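Local coordinates for protein peptide methionine sulfoxide reductase MsrA (Treponema denticola ATCC 35405, PDB 5FA9) that probably repairs oxidised proteins by reducing methionine sulfoxide back to methionine, joining an MsrA and an MsrB domain in one chain, at residues T94-V99 and I122-E127. The protein carries 2 engineered substitutions. Numbering follows the deposited sequence.
Sequences TGIYYV and IVVEVE
Y97 and E125 meet through their polar ends: the phenol OH donates to E125 OE2 at 2.6 Å, taking the lone pair that faces away from the other carboxylate oxygen. OE2 sits in the plane of the ring at its edge, while the carboxylate itself is turned 82° from that plane. E125 CG lies between the backbone N and the carbonyl carbon (chi1 58°), and the chain runs extended from there, with CG 3.7 Å from G95 CA. G95 C lies 4.0 Å above one face of the Y97 ring, offset toward its rim. E127 runs alongside Y97 in the same direction, but its OE1 is hydrogen-bonded to N34 ND2.

Behind these side chains the two backbones pair in parallel, G95 with E125, I96 with V126 and Y97 with E127. I96 N gives a short bond of 2.8 Å to E125 O, and E125 N bonds T94 O; the links from E127 N to I96 O and from Y98 N to E127 O are weak. This is a beta-alpha-beta unit of the MsrA domain, with helix 104-115 connecting the strands and strand 125-128 at the border of the mixed sheet within this chain. A water donates to both T94 O and V123 O, tying the two chain segments together beside the T94 O–E125 N bond.

I96 and V126 lie on the other face of the sheet, and I96 CG1 touches V124 CG1 at 4.0 Å. The side chains of T94 and V124 cross at about a right angle, a methyl against a hydroxyl oxygen, with V124 CG2 3.3 Å from T94 OG1. Y72 of helix 65-74 covers T94, I96 and V124, whereas V126 faces helix 104-115 through I107 and N108. R93, through NE, makes a salt bridge to the same E125 OE2 that receives the Y97 hydroxyl, giving that oxygen a second, charged partner.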
ATOM      1  N   THR B  94      17.473  -9.962 -15.052  1.00 48.14           N
ATOM      2  CA  THR B  94      16.132  -9.398 -15.094  1.00 39.48           C
ATOM      3  C   THR B  94      15.131 -10.319 -14.411  1.00 46.13           C
ATOM      4  O   THR B  94      15.177 -11.538 -14.581  1.00 46.09           O
ATOM      5  CB  THR B  94      15.674  -9.134 -16.539  1.00 38.38           C
ATOM      6  OG1 THR B  94      15.822 -10.330 -17.314  1.00 44.92           O
ATOM      7  CG2 THR B  94      16.506  -8.028 -17.165  1.00 31.87           C
ATOM      8  N   GLY B  95      14.229  -9.730 -13.634  1.00 40.02           N
ATOM      9  CA  GLY B  95      13.227 -10.504 -12.930  1.00 39.10           C
ATOM     10  C   GLY B  95      12.072  -9.675 -12.407  1.00 42.30           C
ATOM     11  O   GLY B  95      12.217  -8.485 -12.128  1.00 40.22           O
ATOM     12  N   ILE B  96      10.917 -10.318 -12.271  1.00 41.24           N
ATOM     13  CA  ILE B  96       9.742  -9.684 -11.688  1.00 36.71           C
ATOM     14  C   ILE B  96       9.301 -10.485 -10.472  1.00 39.34           C
ATOM     15  O   ILE B  96       8.925 -11.651 -10.589  1.00 40.56           O
ATOM     16  CB  ILE B  96       8.583  -9.582 -12.697  1.00 32.56           C
ATOM     17  CG1 ILE B  96       9.033  -8.837 -13.955  1.00 34.92           C
ATOM     18  CG2 ILE B  96       7.383  -8.893 -12.064  1.00 28.67           C
ATOM     19  CD1 ILE B  96       8.007  -8.837 -15.067  1.00 32.05           C
ATOM     20  N   TYR B  97       9.349  -9.856  -9.303  1.00 34.08           N
ATOM     21  CA  TYR B  97       9.081 -10.558  -8.054  1.00 38.97           C
ATOM     22  C   TYR B  97       7.820 -10.032  -7.384  1.00 37.85           C
ATOM     23  O   TYR B  97       7.631  -8.822  -7.252  1.00 34.65           O
ATOM     24  CB  TYR B  97      10.277 -10.431  -7.110  1.00 39.39           C
ATOM     25  CG  TYR B  97      11.597 -10.759  -7.772  1.00 39.31           C
ATOM     26  CD1 TYR B  97      11.974 -12.077  -7.999  1.00 38.96           C
ATOM     27  CD2 TYR B  97      12.463  -9.751  -8.175  1.00 39.22           C
ATOM     28  CE1 TYR B  97      13.178 -12.381  -8.607  1.00 43.96           C
ATOM     29  CE2 TYR B  97      13.669 -10.045  -8.783  1.00 37.51           C
ATOM     30  CZ  TYR B  97      14.023 -11.360  -8.997  1.00 43.16           C
ATOM     31  OH  TYR B  97      15.222 -11.655  -9.602  1.00 41.82           O
ATOM     32  N   TYR B  98       6.962 -10.951  -6.955  1.00 38.97           N
ATOM     33  CA  TYR B  98       5.677 -10.581  -6.379  1.00 41.35           C
ATOM     34  C   TYR B  98       5.578 -10.984  -4.914  1.00 41.62           C
ATOM     35  O   TYR B  98       6.158 -11.983  -4.488  1.00 39.93           O
ATOM     36  CB  TYR B  98       4.533 -11.219  -7.173  1.00 32.78           C
ATOM     37  CG  TYR B  98       4.583 -12.731  -7.222  1.00 38.18           C
ATOM     38  CD1 TYR B  98       3.978 -13.500  -6.234  1.00 41.45           C
ATOM     39  CD2 TYR B  98       5.234 -13.391  -8.257  1.00 34.16           C
ATOM     40  CE1 TYR B  98       4.023 -14.880  -6.273  1.00 37.21           C
ATOM     41  CE2 TYR B  98       5.283 -14.772  -8.305  1.00 38.25           C
ATOM     42  CZ  TYR B  98       4.675 -15.511  -7.312  1.00 44.70           C
ATOM     43  OH  TYR B  98       4.721 -16.886  -7.355  1.00 45.18           O
ATOM     44  N   VAL B  99       4.833 -10.196  -4.149  1.00 43.60           N
ATOM     45  CA  VAL B  99       4.528 -10.525  -2.767  1.00 47.12           C
ATOM     46  C   VAL B  99       3.029 -10.799  -2.662  1.00 44.35           C
ATOM     47  O   VAL B  99       2.543 -11.350  -1.675  1.00 46.92           O
ATOM     48  CB  VAL B  99       4.944  -9.384  -1.815  1.00 48.85           C
ATOM     49  CG1 VAL B  99       4.055  -8.171  -2.026  1.00 48.75           C
ATOM     50  CG2 VAL B  99       4.897  -9.837  -0.370  1.00 65.43           C
ATOM     51  N   ILE B 122      12.303 -14.817 -24.013  1.00 50.10           N
ATOM     52  CA  ILE B 122      12.441 -13.908 -22.883  1.00 47.35           C
ATOM     53  C   ILE B 122      12.983 -14.665 -21.677  1.00 39.45           C
ATOM     54  O   ILE B 122      12.467 -15.722 -21.315  1.00 46.78           O
ATOM     55  CB  ILE B 122      11.098 -13.240 -22.525  1.00 46.23           C
ATOM     56  CG1 ILE B 122      10.702 -12.232 -23.605  1.00 51.37           C
ATOM     57  CG2 ILE B 122      11.180 -12.550 -21.172  1.00 47.03           C
ATOM     58  CD1 ILE B 122       9.325 -11.640 -23.411  1.00 51.94           C
ATOM     59  N   VAL B 123      14.030 -14.125 -21.060  1.00 44.03           N
ATOM     60  CA  VAL B 123      14.695 -14.800 -19.952  1.00 40.25           C
ATOM     61  C   VAL B 123      14.435 -14.109 -18.618  1.00 46.47           C
ATOM     62  O   VAL B 123      15.070 -14.427 -17.612  1.00 42.95           O
ATOM     63  CB  VAL B 123      16.214 -14.887 -20.181  1.00 43.72           C
ATOM     64  CG1 VAL B 123      16.518 -15.770 -21.382  1.00 49.04           C
ATOM     65  CG2 VAL B 123      16.801 -13.498 -20.369  1.00 44.92           C
ATOM     66  N   VAL B 124      13.505 -13.158 -18.615  1.00 42.39           N
ATOM     67  CA  VAL B 124      13.086 -12.512 -17.379  1.00 36.26           C
ATOM     68  C   VAL B 124      12.432 -13.541 -16.466  1.00 40.73           C
ATOM     69  O   VAL B 124      11.449 -14.179 -16.845  1.00 43.48           O
ATOM     70  CB  VAL B 124      12.102 -11.355 -17.641  1.00 41.38           C
ATOM     71  CG1 VAL B 124      11.656 -10.729 -16.327  1.00 37.22           C
ATOM     72  CG2 VAL B 124      12.734 -10.313 -18.548  1.00 37.90           C
ATOM     73  N   GLU B 125      12.978 -13.708 -15.266  1.00 40.56           N
ATOM     74  CA  GLU B 125      12.454 -14.703 -14.340  1.00 41.41           C
ATOM     75  C   GLU B 125      11.270 -14.154 -13.550  1.00 42.74           C
ATOM     76  O   GLU B 125      11.271 -12.999 -13.125  1.00 40.04           O
ATOM     77  CB  GLU B 125      13.551 -15.185 -13.383  1.00 40.56           C
ATOM     78  CG  GLU B 125      14.203 -14.085 -12.560  1.00 46.86           C
ATOM     79  CD  GLU B 125      15.281 -14.614 -11.632  1.00 53.76           C
ATOM     80  OE1 GLU B 125      15.898 -15.648 -11.963  1.00 50.47           O
ATOM     81  OE2 GLU B 125      15.509 -13.997 -10.570  1.00 43.74           O
ATOM     82  N   VAL B 126      10.254 -14.989 -13.370  1.00 40.79           N
ATOM     83  CA  VAL B 126       9.100 -14.620 -12.563  1.00 37.83           C
ATOM     84  C   VAL B 126       9.010 -15.538 -11.353  1.00 43.76           C
ATOM     85  O   VAL B 126       8.665 -16.713 -11.475  1.00 52.65           O
ATOM     86  CB  VAL B 126       7.791 -14.692 -13.369  1.00 37.50           C
ATOM     87  CG1 VAL B 126       6.601 -14.382 -12.476  1.00 39.49           C
ATOM     88  CG2 VAL B 126       7.844 -13.734 -14.549  1.00 42.63           C
ATOM     89  N   GLU B 127       9.330 -14.995 -10.184  1.00 42.85           N
ATOM     90  CA  GLU B 127       9.353 -15.779  -8.956  1.00 45.68           C
ATOM     91  C   GLU B 127       8.674 -15.022  -7.830  1.00 42.05           C
ATOM     92  O   GLU B 127       8.583 -13.795  -7.862  1.00 44.77           O
ATOM     93  CB  GLU B 127      10.791 -16.113  -8.549  1.00 45.82           C
ATOM     94  CG  GLU B 127      11.627 -16.787  -9.620  1.00 52.97           C
ATOM     95  CD  GLU B 127      13.062 -17.005  -9.179  1.00 63.78           C
ATOM     96  OE1 GLU B 127      13.448 -16.465  -8.121  1.00 63.06           O
ATOM     97  OE2 GLU B 127      13.804 -17.716  -9.889  1.00 67.59           O
TER
HETATM   98  O   HOH W   1      16.750 -13.206 -15.930  1.00 39.44           O